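Local coordinates for D-3-phosphoglycerate dehydrogenase-related protein (Vibrio cholerae, PDB 4S1V), which is a phosphoglycerate oxidoreductase of the D-isomer-specific 2-hydroxyacid dehydrogenase family, with an NAD-binding Rossmann domain, at the interface of chains A and B. Sequence-based numbering; all coordinates share one arbitrary frame. Chains: chain A/B, D-3-phosphoglycerate dehydrogenase-related protein.

The interface of chains A and B. Residues chain A 31-35, 44; chain B 249, 273-274, 276, 279.
Three flat groups organise this patch, in which the loop after strand 27-30 and helix 38-45 of chain A meet helix 247-254, the 273-274 loop and the 3-10 helix 276-279 of chain B. One face of the A:Phe31 ring carries the CD methylene of A:Arg44, centred 3.5 Å above the ring plane, and a water lies in plane at its edge. B:Tyr249 crosses A:Phe31 obliquely, its CE2 meeting CD1 of A:Phe31 at 3.5 Å, while B:Pro276 CB packs toward the rim of one tyrosine face. The A:Arg44 guanidinium has A:Val35 CG2 over one face; in its plane, at the edges, sit the A:Asp33 carboxylate, the B:Asn274 carbonyl and a water.

Bent at chi3 (-77°), the arginine presents its end squarely to A:Asp33: NH1 and NH2 each take one carboxylate oxygen on its syn lone pair, with NH2 to OD2 at 2.8 Å. This in-plane, two-pronged salt bridge should fix the guanidinium's rotation. The same NH2 then reaches across to the main-chain O of B:Asn274 at 3.0 Å, approaching from above the carbonyl plane, and a water joins NE to that same oxygen. A second crossing bond runs from the backbone N of A:Ser34 to the side-chain OD1 of B:Asn273, 3.0 Å long and nearly straight (169° at H), again out of the carbonyl plane.

Waters extend the seam. The water at the phenylalanine edge links the B:Tyr249 hydroxyl OH, 2.9 Å away, to the backbone N and amide OD1 of A:Asn32; another links B:Ser279 OG to A:Asp33 OD2. The amide of A:Asn32 stands steeply to the tyrosine ring, the planes 79° apart.

As a worked example of an intrachain ion pair serving an intermolecular contact, A:Asp33 appears to hold A:Arg44 in position to bond across it. The patch thus helps join two copies within the deposited four-chain assembly, although the structure alone does not show that this contact forms in solution.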
ATOM      1  N   PHE A  31     -11.133  12.974  11.612  1.00 21.58           N
ATOM      2  CA  PHE A  31     -10.652  13.371  10.293  1.00 22.28           C
ATOM      3  C   PHE A  31      -9.225  12.888  10.056  1.00 22.54           C
ATOM      4  O   PHE A  31      -8.425  12.815  10.985  1.00 21.03           O
ATOM      5  CB  PHE A  31     -10.770  14.884  10.093  1.00 22.67           C
ATOM      6  CG  PHE A  31     -12.197  15.383  10.075  1.00 22.83           C
ATOM      7  CD1 PHE A  31     -13.046  15.068   9.015  1.00 22.84           C
ATOM      8  CD2 PHE A  31     -12.689  16.156  11.117  1.00 22.46           C
ATOM      9  CE1 PHE A  31     -14.361  15.519   8.995  1.00 22.38           C
ATOM     10  CE2 PHE A  31     -14.000  16.604  11.110  1.00 22.94           C
ATOM     11  CZ  PHE A  31     -14.835  16.292  10.041  1.00 22.79           C
ATOM     12  N   ASN A  32      -8.920  12.533   8.811  1.00 23.28           N
ATOM     13  CA  ASN A  32      -7.631  11.927   8.498  1.00 23.62           C
ATOM     14  C   ASN A  32      -6.868  12.566   7.345  1.00 24.32           C
ATOM     15  O   ASN A  32      -5.864  12.015   6.883  1.00 23.46           O
ATOM     16  CB  ASN A  32      -7.804  10.431   8.242  1.00 23.86           C
ATOM     17  CG  ASN A  32      -8.629  10.141   7.011  1.00 24.54           C
ATOM     18  OD1 ASN A  32      -8.895  11.023   6.189  1.00 25.48           O
ATOM     19  ND2 ASN A  32      -9.054   8.903   6.884  1.00 25.54           N
ATOM     20  N   ASP A  33      -7.343  13.722   6.885  1.00 25.27           N
ATOM     21  CA  ASP A  33      -6.705  14.430   5.778  1.00 26.97           C
ATOM     22  C   ASP A  33      -6.131  15.753   6.276  1.00 27.71           C
ATOM     23  O   ASP A  33      -6.124  16.006   7.475  1.00 27.81           O
ATOM     24  CB  ASP A  33      -7.700  14.634   4.618  1.00 26.90           C
ATOM     25  CG  ASP A  33      -8.864  15.561   4.979  1.00 28.28           C
ATOM     26  OD1 ASP A  33      -9.125  15.792   6.187  1.00 27.48           O
ATOM     27  OD2 ASP A  33      -9.526  16.057   4.035  1.00 29.26           O
ATOM     28  N   SER A  34      -5.660  16.590   5.356  1.00 29.33           N
ATOM     29  CA  SER A  34      -5.004  17.844   5.720  1.00 31.01           C
ATOM     30  C   SER A  34      -5.517  19.039   4.924  1.00 31.03           C
ATOM     31  O   SER A  34      -5.101  19.271   3.782  1.00 31.66           O
ATOM     32  CB  SER A  34      -3.498  17.717   5.545  1.00 31.29           C
ATOM     33  OG  SER A  34      -2.882  18.934   5.894  1.00 33.86           O
ATOM     34  N   VAL A  35      -6.404  19.812   5.543  1.00 31.07           N
ATOM     35  CA  VAL A  35      -7.058  20.935   4.863  1.00 32.31           C
ATOM     36  C   VAL A  35      -6.133  22.158   4.854  1.00 34.00           C
ATOM     37  O   VAL A  35      -5.616  22.553   5.895  1.00 32.96           O
ATOM     38  CB  VAL A  35      -8.421  21.253   5.520  1.00 31.01           C
ATOM     39  CG1 VAL A  35      -9.119  22.396   4.813  1.00 29.34           C
ATOM     40  CG2 VAL A  35      -9.304  20.007   5.534  1.00 29.80           C
ATOM     41  N   ARG A  44     -16.234  22.702   7.581  1.00 27.53           N
ATOM     42  CA  ARG A  44     -16.152  21.333   8.078  1.00 26.62           C
ATOM     43  C   ARG A  44     -16.413  21.234   9.593  1.00 26.57           C
ATOM     44  O   ARG A  44     -17.117  20.330  10.060  1.00 26.09           O
ATOM     45  CB  ARG A  44     -14.788  20.736   7.730  1.00 26.23           C
ATOM     46  CG  ARG A  44     -14.610  19.298   8.194  1.00 26.00           C
ATOM     47  CD  ARG A  44     -13.191  18.796   7.971  1.00 26.02           C
ATOM     48  NE  ARG A  44     -12.939  18.463   6.568  1.00 25.89           N
ATOM     49  CZ  ARG A  44     -11.881  17.780   6.135  1.00 25.11           C
ATOM     50  NH1 ARG A  44     -10.959  17.351   6.992  1.00 24.40           N
ATOM     51  NH2 ARG A  44     -11.745  17.534   4.840  1.00 24.70           N
TER
ATOM     52  N   TYR B 249     -19.298  10.274   5.809  1.00 19.78           N
ATOM     53  CA  TYR B 249     -17.862  10.248   6.104  1.00 21.03           C
ATOM     54  C   TYR B 249     -17.605   9.743   7.522  1.00 20.87           C
ATOM     55  O   TYR B 249     -16.781   8.856   7.730  1.00 21.63           O
ATOM     56  CB  TYR B 249     -17.163  11.608   5.908  1.00 20.31           C
ATOM     57  CG  TYR B 249     -15.756  11.535   6.468  1.00 20.67           C
ATOM     58  CD1 TYR B 249     -14.738  10.919   5.742  1.00 20.92           C
ATOM     59  CD2 TYR B 249     -15.466  11.986   7.760  1.00 20.78           C
ATOM     60  CE1 TYR B 249     -13.463  10.797   6.258  1.00 21.56           C
ATOM     61  CE2 TYR B 249     -14.191  11.856   8.296  1.00 21.03           C
ATOM     62  CZ  TYR B 249     -13.195  11.260   7.539  1.00 21.25           C
ATOM     63  OH  TYR B 249     -11.925  11.125   8.031  1.00 21.12           O
ATOM     64  N   ASN B 273      -8.314  16.460   0.110  1.00 25.65           N
ATOM     65  CA  ASN B 273      -8.002  17.380   1.217  1.00 25.92           C
ATOM     66  C   ASN B 273      -9.060  18.435   1.502  1.00 26.01           C
ATOM     67  O   ASN B 273      -8.848  19.373   2.280  1.00 27.17           O
ATOM     68  CB  ASN B 273      -6.562  17.904   1.122  1.00 25.95           C
ATOM     69  CG  ASN B 273      -5.538  16.822   1.406  1.00 26.39           C
ATOM     70  OD1 ASN B 273      -5.637  16.099   2.406  1.00 26.23           O
ATOM     71  ND2 ASN B 273      -4.552  16.697   0.527  1.00 25.73           N
ATOM     72  N   ASN B 274     -10.208  18.240   0.863  1.00 25.68           N
ATOM     73  CA  ASN B 274     -11.365  19.102   0.981  1.00 26.69           C
ATOM     74  C   ASN B 274     -12.588  18.218   1.239  1.00 26.51           C
ATOM     75  O   ASN B 274     -13.149  18.238   2.338  1.00 27.46           O
ATOM     76  CB  ASN B 274     -11.459  19.840  -0.354  1.00 27.75           C
ATOM     77  CG  ASN B 274     -12.444  20.980  -0.327  1.00 29.03           C
ATOM     78  OD1 ASN B 274     -13.552  20.859   0.199  1.00 29.84           O
ATOM     79  ND2 ASN B 274     -12.044  22.109  -0.904  1.00 30.97           N
ATOM     80  N   PRO B 276     -13.847  15.033   2.469  1.00 23.25           N
ATOM     81  CA  PRO B 276     -13.243  13.995   3.320  1.00 23.17           C
ATOM     82  C   PRO B 276     -13.429  12.560   2.799  1.00 23.40           C
ATOM     83  O   PRO B 276     -12.594  11.698   3.071  1.00 23.17           O
ATOM     84  CB  PRO B 276     -13.947  14.184   4.670  1.00 23.50           C
ATOM     85  CG  PRO B 276     -15.220  14.907   4.358  1.00 23.98           C
ATOM     86  CD  PRO B 276     -14.935  15.756   3.154  1.00 23.35           C
ATOM     87  N   SER B 279     -10.551  10.397   1.096  1.00 23.13           N
ATOM     88  CA  SER B 279      -9.429   9.847   1.852  1.00 23.75           C
ATOM     89  C   SER B 279      -9.725   8.527   2.563  1.00 22.96           C
ATOM     90  O   SER B 279      -8.994   8.150   3.472  1.00 22.61           O
ATOM     91  CB  SER B 279      -8.922  10.872   2.870  1.00 24.43           C
ATOM     92  OG  SER B 279      -8.500  12.057   2.217  1.00 27.47           O
TER
HETATM   93  O   HOH W   1     -10.013  14.385   1.667  1.00 24.87           O
HETATM   94  O   HOH W   2     -10.745  13.276   6.550  1.00 31.29           O
HETATM   95  O   HOH W   3     -14.532  19.573   4.572  1.00 33.39           O